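Local coordinates for cysteine synthase 3 (Entamoeba histolytica, PDB 6KR5), which probably catalyses the last step of cysteine synthesis, joining sulfide to O-acetylserine with the help of pyridoxal-5'-phosphate, at residues 279-284 / 304-309; 189-194 / 213-218; 54-59 / 86-91; 222-227 / 240-245. All coordinates share one frame; numbering follows the deposited sequence.

Contact 1 (279-284 / 304-309). With PLP (pyridoxal-5'-phosphate), chain D.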
loop_
_atom_site.group_PDB
_atom_site.type_symbol
_atom_site.label_atom_id
_atom_site.label_comp_id
_atom_site.label_asym_id
_atom_site.label_seq_id
_atom_site.Cartn_x
_atom_site.Cartn_y
_atom_site.Cartn_z
ATOM N N MET B 279 -6.977 9.928 -6.893
ATOM C CA MET B 279 -7.787 10.994 -7.491
ATOM C C MET B 279 -9.273 10.646 -7.483
ATOM O O MET B 279 -10.120 11.492 -7.153
ATOM C CB MET B 279 -7.328 11.271 -8.923
ATOM C CG MET B 279 -5.915 11.794 -9.014
ATOM S SD MET B 279 -5.559 12.049 -10.762
ATOM C CE MET B 279 -4.069 13.050 -10.638
ATOM N N SER B 280 -9.619 9.413 -7.902
ATOM C CA SER B 280 -11.028 9.019 -7.911
ATOM C C SER B 280 -11.595 8.959 -6.500
ATOM O O SER B 280 -12.801 9.161 -6.301
ATOM C CB SER B 280 -11.192 7.670 -8.625
ATOM O OG SER B 280 -10.551 6.632 -7.893
ATOM N N SER B 281 -10.731 8.699 -5.510
ATOM C CA SER B 281 -11.146 8.730 -4.113
ATOM C C SER B 281 -11.535 10.141 -3.688
ATOM O O SER B 281 -12.497 10.327 -2.933
ATOM C CB SER B 281 -10.012 8.211 -3.236
ATOM O OG SER B 281 -9.766 6.834 -3.455
ATOM N N GLY B 282 -10.784 11.139 -4.152
ATOM C CA GLY B 282 -11.176 12.518 -3.918
ATOM C C GLY B 282 -12.537 12.832 -4.508
ATOM O O GLY B 282 -13.358 13.511 -3.879
ATOM N N ALA B 283 -12.804 12.326 -5.720
ATOM C CA ALA B 283 -14.108 12.540 -6.339
ATOM C C ALA B 283 -15.198 11.875 -5.520
ATOM O O ALA B 283 -16.220 12.494 -5.204
ATOM C CB ALA B 283 -14.110 12.021 -7.775
ATOM N N ALA B 284 -14.985 10.605 -5.154
ATOM C CA ALA B 284 -15.971 9.883 -4.362
ATOM C C ALA B 284 -16.209 10.561 -3.020
ATOM O O ALA B 284 -17.359 10.705 -2.594
ATOM C CB ALA B 284 -15.535 8.432 -4.160
ATOM N N ILE B 304 -18.145 5.180 1.472
ATOM C CA ILE B 304 -17.515 5.700 0.264
ATOM C C ILE B 304 -16.356 4.778 -0.092
ATOM O O ILE B 304 -15.455 4.574 0.727
ATOM C CB ILE B 304 -17.019 7.139 0.470
ATOM C CG1 ILE B 304 -18.128 8.015 1.067
ATOM C CG2 ILE B 304 -16.526 7.746 -0.836
ATOM C CD1 ILE B 304 -17.651 9.421 1.347
ATOM N N ILE B 305 -16.362 4.249 -1.312
ATOM C CA ILE B 305 -15.246 3.437 -1.792
ATOM C C ILE B 305 -14.089 4.353 -2.158
ATOM O O ILE B 305 -14.266 5.315 -2.915
ATOM C CB ILE B 305 -15.664 2.600 -3.012
ATOM C CG1 ILE B 305 -16.871 1.724 -2.694
ATOM C CG2 ILE B 305 -14.490 1.741 -3.488
ATOM C CD1 ILE B 305 -16.617 0.746 -1.551
ATOM N N LEU B 306 -12.891 4.046 -1.639
ATOM C CA LEU B 306 -11.667 4.742 -2.046
ATOM C C LEU B 306 -10.824 3.765 -2.858
ATOM O O LEU B 306 -10.173 2.886 -2.276
ATOM C CB LEU B 306 -10.885 5.256 -0.831
ATOM C CG LEU B 306 -11.662 6.119 0.179
ATOM C CD1 LEU B 306 -10.676 6.902 1.049
ATOM C CD2 LEU B 306 -12.607 7.054 -0.501
ATOM N N PRO B 307 -10.814 3.858 -4.195
ATOM C CA PRO B 307 -10.249 2.754 -5.003
ATOM C C PRO B 307 -8.742 2.535 -4.907
ATOM O O PRO B 307 -8.301 1.399 -5.158
ATOM C CB PRO B 307 -10.653 3.138 -6.436
ATOM C CG PRO B 307 -11.928 3.923 -6.263
ATOM C CD PRO B 307 -11.673 4.742 -5.010
ATOM N N ASP B 308 -7.926 3.552 -4.620
ATOM C CA ASP B 308 -6.476 3.328 -4.558
ATOM C C ASP B 308 -5.815 4.467 -3.782
ATOM O O ASP B 308 -6.491 5.335 -3.216
ATOM C CB ASP B 308 -5.856 3.127 -5.957
ATOM C CG ASP B 308 -5.783 4.401 -6.806
ATOM O OD1 ASP B 308 -6.270 5.478 -6.387
ATOM O OD2 ASP B 308 -5.233 4.306 -7.937
ATOM N N CYS B 309 -4.486 4.466 -3.779
ATOM C CA CYS B 309 -3.674 5.322 -2.925
ATOM C C CYS B 309 -3.060 6.475 -3.713
ATOM O O CYS B 309 -2.754 6.347 -4.900
ATOM C CB CYS B 309 -2.564 4.498 -2.275
ATOM S SG CYS B 309 -1.483 5.448 -1.197
HETATM N N1 PLP D . -10.611 4.495 -9.382
HETATM C C2 PLP D . -9.525 3.709 -9.656
HETATM C C2A PLP D . -8.168 4.216 -9.281
HETATM C C3 PLP D . -9.700 2.477 -10.260
HETATM O O3 PLP D . -8.601 1.711 -10.529
HETATM C C4 PLP D . -10.977 2.038 -10.583
HETATM C C4A PLP D . -11.185 0.767 -11.326
HETATM O O4A PLP D . -10.213 0.085 -11.674
HETATM C C5 PLP D . -12.076 2.846 -10.294
HETATM C C6 PLP D . -11.876 4.071 -9.700
HETATM C C5A PLP D . -13.490 2.454 -10.660
HETATM O O4P PLP D . -13.911 1.221 -10.147
HETATM P P PLP D . -14.889 0.356 -11.074
HETATM O O1P PLP D . -16.030 1.257 -11.513
HETATM O O2P PLP D . -14.095 -0.097 -12.265
HETATM O O3P PLP D . -15.365 -0.781 -10.243
HETATM O O HOH W 1 -8.573 6.625 -5.928
#

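Contact 2 (189-194 / 213-218). With PLP (pyridoxal-5'-phosphate), chain D.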
loop_
_atom_site.group_PDB
_atom_site.type_symbol
_atom_site.label_atom_id
_atom_site.label_comp_id
_atom_site.label_asym_id
_atom_site.label_seq_id
_atom_site.Cartn_x
_atom_site.Cartn_y
_atom_site.Cartn_z
ATOM N N SER B 189 -19.762 5.334 -5.089
ATOM C CA SER B 189 -18.696 4.699 -5.852
ATOM C C SER B 189 -18.459 5.482 -7.137
ATOM O O SER B 189 -19.390 5.674 -7.932
ATOM C CB SER B 189 -19.057 3.234 -6.148
ATOM O OG SER B 189 -18.293 2.705 -7.215
ATOM N N ALA B 190 -17.221 5.930 -7.348
ATOM C CA ALA B 190 -16.837 6.514 -8.632
ATOM C C ALA B 190 -16.659 5.415 -9.683
ATOM O O ALA B 190 -16.085 4.356 -9.401
ATOM C CB ALA B 190 -15.550 7.325 -8.478
ATOM N N VAL B 191 -17.136 5.672 -10.909
ATOM C CA VAL B 191 -17.385 4.620 -11.901
ATOM C C VAL B 191 -16.292 4.598 -12.964
ATOM O O VAL B 191 -16.100 5.573 -13.706
ATOM C CB VAL B 191 -18.762 4.793 -12.562
ATOM C CG1 VAL B 191 -18.917 3.770 -13.701
ATOM C CG2 VAL B 191 -19.859 4.633 -11.529
ATOM N N GLY B 192 -15.589 3.465 -13.051
ATOM C CA GLY B 192 -14.709 3.180 -14.168
ATOM C C GLY B 192 -15.323 2.093 -15.026
ATOM O O GLY B 192 -15.970 2.397 -16.040
ATOM N N THR B 193 -15.141 0.827 -14.620
ATOM C CA THR B 193 -15.814 -0.281 -15.293
ATOM C C THR B 193 -17.270 -0.399 -14.875
ATOM O O THR B 193 -18.056 -1.037 -15.591
ATOM C CB THR B 193 -15.123 -1.622 -15.010
ATOM O OG1 THR B 193 -15.294 -1.988 -13.631
ATOM C CG2 THR B 193 -13.633 -1.560 -15.356
ATOM N N ALA B 194 -17.624 0.175 -13.723
ATOM C CA ALA B 194 -18.907 0.106 -13.021
ATOM C C ALA B 194 -19.043 -1.195 -12.236
ATOM O O ALA B 194 -20.077 -1.404 -11.608
ATOM C CB ALA B 194 -20.123 0.291 -13.951
ATOM N N VAL B 213 -27.797 4.003 -3.805
ATOM C CA VAL B 213 -26.575 3.792 -4.576
ATOM C C VAL B 213 -26.253 5.074 -5.332
ATOM O O VAL B 213 -27.047 5.526 -6.166
ATOM C CB VAL B 213 -26.729 2.603 -5.531
ATOM C CG1 VAL B 213 -25.508 2.499 -6.440
ATOM C CG2 VAL B 213 -26.922 1.326 -4.722
ATOM N N VAL B 214 -25.084 5.652 -5.060
ATOM C CA VAL B 214 -24.664 6.904 -5.682
ATOM C C VAL B 214 -23.465 6.621 -6.581
ATOM O O VAL B 214 -22.404 6.210 -6.097
ATOM C CB VAL B 214 -24.318 7.962 -4.625
ATOM C CG1 VAL B 214 -23.814 9.240 -5.287
ATOM C CG2 VAL B 214 -25.536 8.253 -3.738
ATOM N N ALA B 215 -23.620 6.862 -7.881
ATOM C CA ALA B 215 -22.523 6.743 -8.833
ATOM C C ALA B 215 -21.894 8.113 -9.060
ATOM O O ALA B 215 -22.604 9.119 -9.134
ATOM C CB ALA B 215 -23.022 6.170 -10.164
ATOM N N VAL B 216 -20.565 8.148 -9.193
ATOM C CA VAL B 216 -19.812 9.388 -9.344
ATOM C C VAL B 216 -19.044 9.357 -10.658
ATOM O O VAL B 216 -18.431 8.342 -11.005
ATOM C CB VAL B 216 -18.849 9.591 -8.155
ATOM C CG1 VAL B 216 -18.054 10.900 -8.271
ATOM C CG2 VAL B 216 -19.622 9.524 -6.850
ATOM N N GLU B 217 -19.084 10.462 -11.392
ATOM C CA GLU B 217 -18.375 10.547 -12.659
ATOM C C GLU B 217 -17.817 11.960 -12.819
ATOM O O GLU B 217 -18.267 12.885 -12.142
ATOM C CB GLU B 217 -19.289 10.175 -13.839
ATOM C CG GLU B 217 -20.517 11.050 -14.015
ATOM C CD GLU B 217 -21.336 10.665 -15.251
ATOM O OE1 GLU B 217 -20.903 9.780 -16.022
ATOM O OE2 GLU B 217 -22.410 11.266 -15.450
ATOM N N PRO B 218 -16.831 12.141 -13.701
ATOM C CA PRO B 218 -16.290 13.494 -13.901
ATOM C C PRO B 218 -17.321 14.422 -14.518
ATOM O O PRO B 218 -18.015 14.068 -15.477
ATOM C CB PRO B 218 -15.101 13.274 -14.853
ATOM C CG PRO B 218 -14.826 11.786 -14.837
ATOM C CD PRO B 218 -16.160 11.149 -14.560
HETATM N N1 PLP D . -10.611 4.495 -9.382
HETATM C C2 PLP D . -9.525 3.709 -9.656
HETATM C C2A PLP D . -8.168 4.216 -9.281
HETATM C C3 PLP D . -9.700 2.477 -10.260
HETATM O O3 PLP D . -8.601 1.711 -10.529
HETATM C C4 PLP D . -10.977 2.038 -10.583
HETATM C C4A PLP D . -11.185 0.767 -11.326
HETATM O O4A PLP D . -10.213 0.085 -11.674
HETATM C C5 PLP D . -12.076 2.846 -10.294
HETATM C C6 PLP D . -11.876 4.071 -9.700
HETATM C C5A PLP D . -13.490 2.454 -10.660
HETATM O O4P PLP D . -13.911 1.221 -10.147
HETATM P P PLP D . -14.889 0.356 -11.074
HETATM O O1P PLP D . -16.030 1.257 -11.513
HETATM O O2P PLP D . -14.095 -0.097 -12.265
HETATM O O3P PLP D . -15.365 -0.781 -10.243
#

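Contact 3 (54-59 / 86-91). With PLP (pyridoxal-5'-phosphate), chain D.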
loop_
_atom_site.group_PDB
_atom_site.type_symbol
_atom_site.label_atom_id
_atom_site.label_comp_id
_atom_site.label_asym_id
_atom_site.label_seq_id
_atom_site.Cartn_x
_atom_site.Cartn_y
_atom_site.Cartn_z
ATOM N N MET B 54 -1.652 -5.152 -3.840
ATOM C CA MET B 54 -1.140 -4.205 -4.821
ATOM C C MET B 54 -1.967 -2.922 -4.842
ATOM O O MET B 54 -1.934 -2.166 -5.818
ATOM C CB MET B 54 -1.035 -4.852 -6.203
ATOM C CG MET B 54 0.245 -5.692 -6.370
ATOM S SD MET B 54 1.786 -4.856 -5.894
ATOM C CE MET B 54 1.716 -3.440 -6.986
ATOM N N SER B 55 -2.686 -2.660 -3.752
ATOM C CA SER B 55 -3.090 -1.313 -3.348
ATOM C C SER B 55 -4.159 -0.695 -4.237
ATOM O O SER B 55 -4.268 0.534 -4.318
ATOM C CB SER B 55 -1.877 -0.385 -3.258
ATOM O OG SER B 55 -0.942 -0.943 -2.352
ATOM N N SER B 56 -4.992 -1.510 -4.879
ATOM C CA SER B 56 -6.182 -0.954 -5.501
ATOM C C SER B 56 -7.287 -1.991 -5.521
ATOM O O SER B 56 -7.059 -3.187 -5.339
ATOM C CB SER B 56 -5.924 -0.455 -6.925
ATOM O OG SER B 56 -6.162 -1.488 -7.879
ATOM N N VAL B 57 -8.502 -1.492 -5.753
ATOM C CA VAL B 57 -9.677 -2.345 -5.880
ATOM C C VAL B 57 -9.504 -3.376 -6.985
ATOM O O VAL B 57 -10.122 -4.448 -6.946
ATOM C CB VAL B 57 -10.902 -1.440 -6.112
ATOM C CG1 VAL B 57 -10.778 -0.702 -7.428
ATOM C CG2 VAL B 57 -12.188 -2.235 -6.040
ATOM N N LYS B 58 -8.663 -3.084 -7.981
ATOM C CA LYS B 58 -8.502 -4.019 -9.091
ATOM C C LYS B 58 -7.794 -5.308 -8.694
ATOM O O LYS B 58 -7.821 -6.265 -9.476
ATOM C CB LYS B 58 -7.759 -3.352 -10.246
ATOM C CG LYS B 58 -8.503 -2.159 -10.831
ATOM C CD LYS B 58 -9.949 -2.486 -11.188
ATOM C CE LYS B 58 -10.492 -1.455 -12.152
ATOM N NZ LYS B 58 -11.337 -0.494 -11.391
ATOM N N ASP B 59 -7.175 -5.373 -7.515
ATOM C CA ASP B 59 -6.717 -6.669 -7.017
ATOM C C ASP B 59 -7.868 -7.663 -6.994
ATOM O O ASP B 59 -7.707 -8.836 -7.357
ATOM C CB ASP B 59 -6.151 -6.542 -5.600
ATOM C CG ASP B 59 -4.762 -5.947 -5.549
ATOM O OD1 ASP B 59 -4.414 -5.116 -6.406
ATOM O OD2 ASP B 59 -4.022 -6.315 -4.609
ATOM N N SER B 86 -3.895 0.710 -19.238
ATOM C CA SER B 86 -2.744 1.433 -18.720
ATOM C C SER B 86 -2.864 1.686 -17.221
ATOM O O SER B 86 -2.013 2.374 -16.645
ATOM C CB SER B 86 -2.574 2.756 -19.475
ATOM O OG SER B 86 -2.472 2.544 -20.880
ATOM N N GLY B 87 -3.893 1.136 -16.577
ATOM C CA GLY B 87 -4.164 1.437 -15.186
ATOM C C GLY B 87 -4.144 0.269 -14.223
ATOM O O GLY B 87 -3.431 -0.719 -14.415
ATOM N N ASN B 88 -4.938 0.380 -13.162
ATOM C CA ASN B 88 -4.858 -0.595 -12.084
ATOM C C ASN B 88 -5.305 -1.986 -12.517
ATOM O O ASN B 88 -4.880 -2.977 -11.914
ATOM C CB ASN B 88 -5.686 -0.116 -10.900
ATOM C CG ASN B 88 -5.041 1.039 -10.186
ATOM O OD1 ASN B 88 -3.811 1.133 -10.110
ATOM N ND2 ASN B 88 -5.864 1.929 -9.643
ATOM N N THR B 89 -6.180 -2.095 -13.523
ATOM C CA THR B 89 -6.613 -3.420 -13.958
ATOM C C THR B 89 -5.431 -4.267 -14.390
ATOM O O THR B 89 -5.367 -5.466 -14.083
ATOM C CB THR B 89 -7.619 -3.275 -15.088
ATOM O OG1 THR B 89 -8.789 -2.648 -14.558
ATOM C CG2 THR B 89 -7.993 -4.640 -15.686
ATOM N N GLY B 90 -4.475 -3.655 -15.087
ATOM C CA GLY B 90 -3.294 -4.393 -15.488
ATOM C C GLY B 90 -2.521 -4.918 -14.299
ATOM O O GLY B 90 -2.044 -6.055 -14.311
ATOM N N ILE B 91 -2.399 -4.100 -13.249
ATOM C CA ILE B 91 -1.688 -4.542 -12.047
ATOM C C ILE B 91 -2.410 -5.715 -11.395
ATOM O O ILE B 91 -1.791 -6.712 -11.012
ATOM C CB ILE B 91 -1.528 -3.374 -11.060
ATOM C CG1 ILE B 91 -0.668 -2.276 -11.682
ATOM C CG2 ILE B 91 -0.952 -3.885 -9.756
ATOM C CD1 ILE B 91 -0.639 -1.002 -10.833
HETATM N N1 PLP D . -10.611 4.495 -9.382
HETATM C C2 PLP D . -9.525 3.709 -9.656
HETATM C C2A PLP D . -8.168 4.216 -9.281
HETATM C C3 PLP D . -9.700 2.477 -10.260
HETATM O O3 PLP D . -8.601 1.711 -10.529
HETATM C C4 PLP D . -10.977 2.038 -10.583
HETATM C C4A PLP D . -11.185 0.767 -11.326
HETATM O O4A PLP D . -10.213 0.085 -11.674
HETATM C C5 PLP D . -12.076 2.846 -10.294
HETATM C C6 PLP D . -11.876 4.071 -9.700
HETATM C C5A PLP D . -13.490 2.454 -10.660
HETATM O O4P PLP D . -13.911 1.221 -10.147
HETATM P P PLP D . -14.889 0.356 -11.074
HETATM O O1P PLP D . -16.030 1.257 -11.513
HETATM O O2P PLP D . -14.095 -0.097 -12.265
HETATM O O3P PLP D . -15.365 -0.781 -10.243
#

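Contact 4 (222-227 / 240-245)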
loop_
_atom_site.group_PDB
_atom_site.type_symbol
_atom_site.label_atom_id
_atom_site.label_comp_id
_atom_site.label_asym_id
_atom_site.label_seq_id
_atom_site.Cartn_x
_atom_site.Cartn_y
_atom_site.Cartn_z
ATOM N N ALA B 222 -19.533 13.417 -18.334
ATOM C CA ALA B 222 -20.617 12.887 -17.515
ATOM C C ALA B 222 -21.570 12.059 -18.381
ATOM O O ALA B 222 -22.748 12.380 -18.569
ATOM C CB ALA B 222 -21.331 14.024 -16.797
ATOM N N VAL B 223 -21.034 10.947 -18.894
ATOM C CA VAL B 223 -21.784 10.164 -19.876
ATOM C C VAL B 223 -22.932 9.399 -19.224
ATOM O O VAL B 223 -23.954 9.140 -19.875
ATOM C CB VAL B 223 -20.855 9.219 -20.677
ATOM C CG1 VAL B 223 -19.753 10.001 -21.365
ATOM C CG2 VAL B 223 -20.297 8.101 -19.815
ATOM N N LEU B 224 -22.803 9.026 -17.949
ATOM C CA LEU B 224 -23.931 8.384 -17.282
ATOM C C LEU B 224 -25.107 9.343 -17.164
ATOM O O LEU B 224 -26.269 8.912 -17.208
ATOM C CB LEU B 224 -23.519 7.883 -15.901
ATOM C CG LEU B 224 -22.377 6.869 -15.890
ATOM C CD1 LEU B 224 -22.016 6.571 -14.464
ATOM C CD2 LEU B 224 -22.770 5.598 -16.614
ATOM N N SER B 225 -24.827 10.641 -17.041
ATOM C CA SER B 225 -25.851 11.680 -17.014
ATOM C C SER B 225 -26.373 12.021 -18.403
ATOM O O SER B 225 -27.245 12.890 -18.523
ATOM C CB SER B 225 -25.285 12.938 -16.356
ATOM O OG SER B 225 -24.805 12.652 -15.050
ATOM N N GLY B 226 -25.865 11.364 -19.443
ATOM C CA GLY B 226 -26.276 11.607 -20.818
ATOM C C GLY B 226 -25.522 12.699 -21.545
ATOM O O GLY B 226 -25.895 13.037 -22.677
ATOM N N LYS B 227 -24.464 13.262 -20.938
ATOM C CA LYS B 227 -23.647 14.288 -21.567
ATOM C C LYS B 227 -22.572 13.658 -22.447
ATOM O O LYS B 227 -22.226 12.487 -22.282
ATOM C CB LYS B 227 -23.021 15.172 -20.492
ATOM C CG LYS B 227 -24.056 15.844 -19.609
ATOM C CD LYS B 227 -23.431 16.866 -18.682
ATOM C CE LYS B 227 -24.495 17.788 -18.101
ATOM N NZ LYS B 227 -25.741 17.042 -17.760
ATOM N N GLY B 240 -15.656 7.360 -20.684
ATOM C CA GLY B 240 -16.127 8.024 -21.889
ATOM C C GLY B 240 -17.218 7.289 -22.625
ATOM O O GLY B 240 -17.591 7.714 -23.726
ATOM N N PHE B 241 -17.734 6.207 -22.049
ATOM C CA PHE B 241 -18.835 5.444 -22.627
ATOM C C PHE B 241 -19.564 4.779 -21.476
ATOM O O PHE B 241 -19.025 4.649 -20.374
ATOM C CB PHE B 241 -18.350 4.400 -23.656
ATOM C CG PHE B 241 -17.369 3.399 -23.098
ATOM C CD1 PHE B 241 -16.015 3.693 -23.061
ATOM C CD2 PHE B 241 -17.795 2.186 -22.594
ATOM C CE1 PHE B 241 -15.102 2.790 -22.540
ATOM C CE2 PHE B 241 -16.876 1.277 -22.062
ATOM C CZ PHE B 241 -15.537 1.590 -22.035
ATOM N N VAL B 242 -20.807 4.375 -21.727
ATOM C CA VAL B 242 -21.561 3.627 -20.728
ATOM C C VAL B 242 -21.153 2.164 -20.865
ATOM O O VAL B 242 -21.301 1.570 -21.934
ATOM C CB VAL B 242 -23.074 3.806 -20.917
ATOM C CG1 VAL B 242 -23.824 3.061 -19.840
ATOM C CG2 VAL B 242 -23.430 5.278 -20.880
ATOM N N THR B 243 -20.606 1.593 -19.798
ATOM C CA THR B 243 -20.012 0.265 -19.904
ATOM C C THR B 243 -21.079 -0.826 -19.911
ATOM O O THR B 243 -22.214 -0.635 -19.458
ATOM C CB THR B 243 -19.037 0.015 -18.753
ATOM O OG1 THR B 243 -19.762 -0.101 -17.520
ATOM C CG2 THR B 243 -18.025 1.148 -18.656
ATOM N N ASP B 244 -20.686 -2.000 -20.420
ATOM C CA ASP B 244 -21.610 -3.132 -20.475
ATOM C C ASP B 244 -22.054 -3.570 -19.082
ATOM O O ASP B 244 -23.154 -4.107 -18.922
ATOM C CB ASP B 244 -20.966 -4.303 -21.220
ATOM C CG ASP B 244 -20.963 -4.118 -22.727
ATOM O OD1 ASP B 244 -21.719 -3.268 -23.236
ATOM O OD2 ASP B 244 -20.203 -4.839 -23.411
ATOM N N ILE B 245 -21.220 -3.350 -18.059
ATOM C CA ILE B 245 -21.583 -3.732 -16.698
ATOM C C ILE B 245 -22.634 -2.792 -16.116
ATOM O O ILE B 245 -23.449 -3.200 -15.276
ATOM C CB ILE B 245 -20.311 -3.765 -15.824
ATOM C CG1 ILE B 245 -19.457 -4.971 -16.192
ATOM C CG2 ILE B 245 -20.656 -3.764 -14.342
ATOM C CD1 ILE B 245 -18.057 -4.966 -15.557
#

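Contact 1 (279-284 / 304-309)
S280 and P307 meet at the pyridine-nitrogen end of the pyridoxal-phosphate (PLP) pocket, where the first turn of helix 279-292 lies against the end of strand 301-306. The short helix and strand axes run nearly antiparallel, at 168°, and come within 7.6 Å. S280 OG donates to N1 of PLP over 2.6 Å; chi1 of 66° puts the hydroxyl between the backbone N and the carbonyl carbon, turned toward the cofactor. P307 lies over the N1-C6 edge of one ring face: its CB stands 3.2 Å above PLP N1, and CG overhangs the N1-C6 bond. A water joins the polar side chains. It donates to S280 OG and, over 2.6 Å, to D308 OD1, and is hydrogen-bonded to S281 OG as well. The other carboxylate oxygen, D308 OD2, bonds to Y313 OH and N88 ND2 and sits close to the C2A methyl of PLP. S281 presses its hydroxyl onto the strand backbone, with OG 3.2 Å from L306 CA and just as near P307 CD; the proline nitrogen beside it has no hydrogen to offer. One turn on, contact becomes apolar, as A284 CB packs on I304 CG2 at 3.5 Å. Strand 301-306 pairs along its two edges with strands 43-48 and 186-190. A hydroxyl donor at N1, close to a helix N-terminus, would be expected to keep the pyridine nitrogen unprotonated. Serine rather than aspartate at this position is characteristic of fold-type II PLP enzymes, the tryptophan synthase beta family.

Contact 2 (189-194 / 213-218)
Strands 186-190 and 212-218 run parallel, with S189 paired to A215 and A190 to V216. Three backbone hydrogen bonds hold the pair: S189 N gives to V214 O, V216 N to S189 O and V191 N to V216 O, each 3.0 Å long. A190 and V216 share one sheet face, where their CB atoms lie 4.0 Å apart; helix 279-292 packs on this side. S189 and A215 point to the other face, which helix 195-207 covers. Just past the strand, V191 brings its CG2 alongside A215 CB at 3.8 Å; chi1 of 174° puts CG1 anti to the backbone N and leaves CG2 beside it, facing A215. Beyond V191 the chain leaves its neighbour and wraps the PLP phosphate. G192 N bonds to PLP O1P at 2.7 Å, and A194 N bonds to the same oxygen. O2P takes two bonds from one residue: T193 N gives one, and T193 OG1 the other at 2.6 Å. N165 ND2 and G195 N also bond to that hydroxyl and help to fix its rotation. G192, having no side chain, allows the C5A methylene to lie close to its backbone. A194 is the N-cap of helix 195-207, whose N-terminal dipole would be expected to favour the negatively charged phosphate. The result is the phosphate-binding loop at the strand-helix junction of a beta-alpha-beta unit, a hallmark of fold-type II PLP enzymes.

Contact 3 (54-59 / 86-91)
K58 and N88 meet beside the cofactor, their side chains crossing at about a right angle. The covalent link comes from K58 alone: NZ lies 1.3 Å from PLP C4A, consistent with the internal aldimine, although the deposited model keeps an overlapping aldehyde oxygen whose position is doubtful. Bends at chi2 (-51°) and chi4 carry the lysine around to C4A. Among the hydrogen bonds, N88 ND2 gives to PLP O3 over 2.9 Å, with an N-H...O angle of 160°; N88 OD1 is taken by R312 NH1. The amide is therefore held at both ends and fixes the phenolic oxygen beside the aldimine. Within 54-59, S56 OG accepts from K58 N in a capping bond of 3.0 Å, and D59 OD2 takes M54 N on its syn lone pair at 2.7 Å, closing the loop that leads into the helix. Packing does the rest. K58 CB rests 3.3 Å from N88 O, S56 OG abuts N88 CB, and T89 OG1, which bonds to Q159 OE1, faces K58 CE at 3.2 Å. Farther from PLP, M54 curls so that both CB and CE touch I91 CG2, CB at 3.7 Å; M54 also packs on M276 of the second subunit. No hydrogen bond links the two segments directly; PLP joins them, covalently at K58 and through O3 at N88, and R312 bridges M54 O and N88 OD1.

Contact 4 (222-227 / 240-245)
V223 fills most of the contact, its two methyls lying along the chain, one at G240 and one at F241. With chi1 of -57°, CG1 is anti to the carbonyl carbon and meets G240 C at 3.9 Å, whereas CG2 approaches F241 O to 3.7 Å. V223 O also faces V242 CG2, at 4.0 Å, and the two CG2 methyls stand a little farther apart. L224 follows: its CD2 reaches V242 CG1 at 4.2 Å, and the same side chain touches V191, I254 and Y246. Its backbone N bonds to E217 OE1. S225 bonds through OG to the second oxygen of that carboxylate, E217 OE2. G226 ends a type I turn begun at V223, G226 N giving to V223 O over 3.0 Å, and K227 N then bonds back to A222 O. The turn thus presents V223 and L224 to the partner loop while its hydrogen bonds run within its own backbone and to E217. On the facing side, F241 directs its CB away from the turn and meets F160 edge-to-face, while T243 OG1 bonds to T193 O of the phosphate loop. No hydrogen bond crosses between the two segments. Methyl groups against one another and against backbone carbonyl groups make the interface, at the surface and near crystal neighbours, so the two halves of this long loop are joined by loose apolar contact and their polar ties run to strand 212-218 and the phosphate loop instead.

In the fold
Contacts 1, 2 and 3 are buried and surround one PLP molecule: contact 1 holds its pyridine nitrogen, contact 2 its phosphate, contact 3 its aldimine and phenolic oxygen. Contacts 1 and 2 share a sheet, strands 301-306 and 186-190 being neighbours in it. Contact 3 belongs to helices that flank the other, four-stranded sheet, and its backbone reaches contact 1 through P307 O to V57 N. Contact 4 lies at the surface, its centre about 21 Å from that of contact 3, and is apolar. It meets contact 2 through E217 and T193. Backbone pairing dominates contact 2; a water and packing join the segments of contact 1, the cofactor and packing those of contact 3.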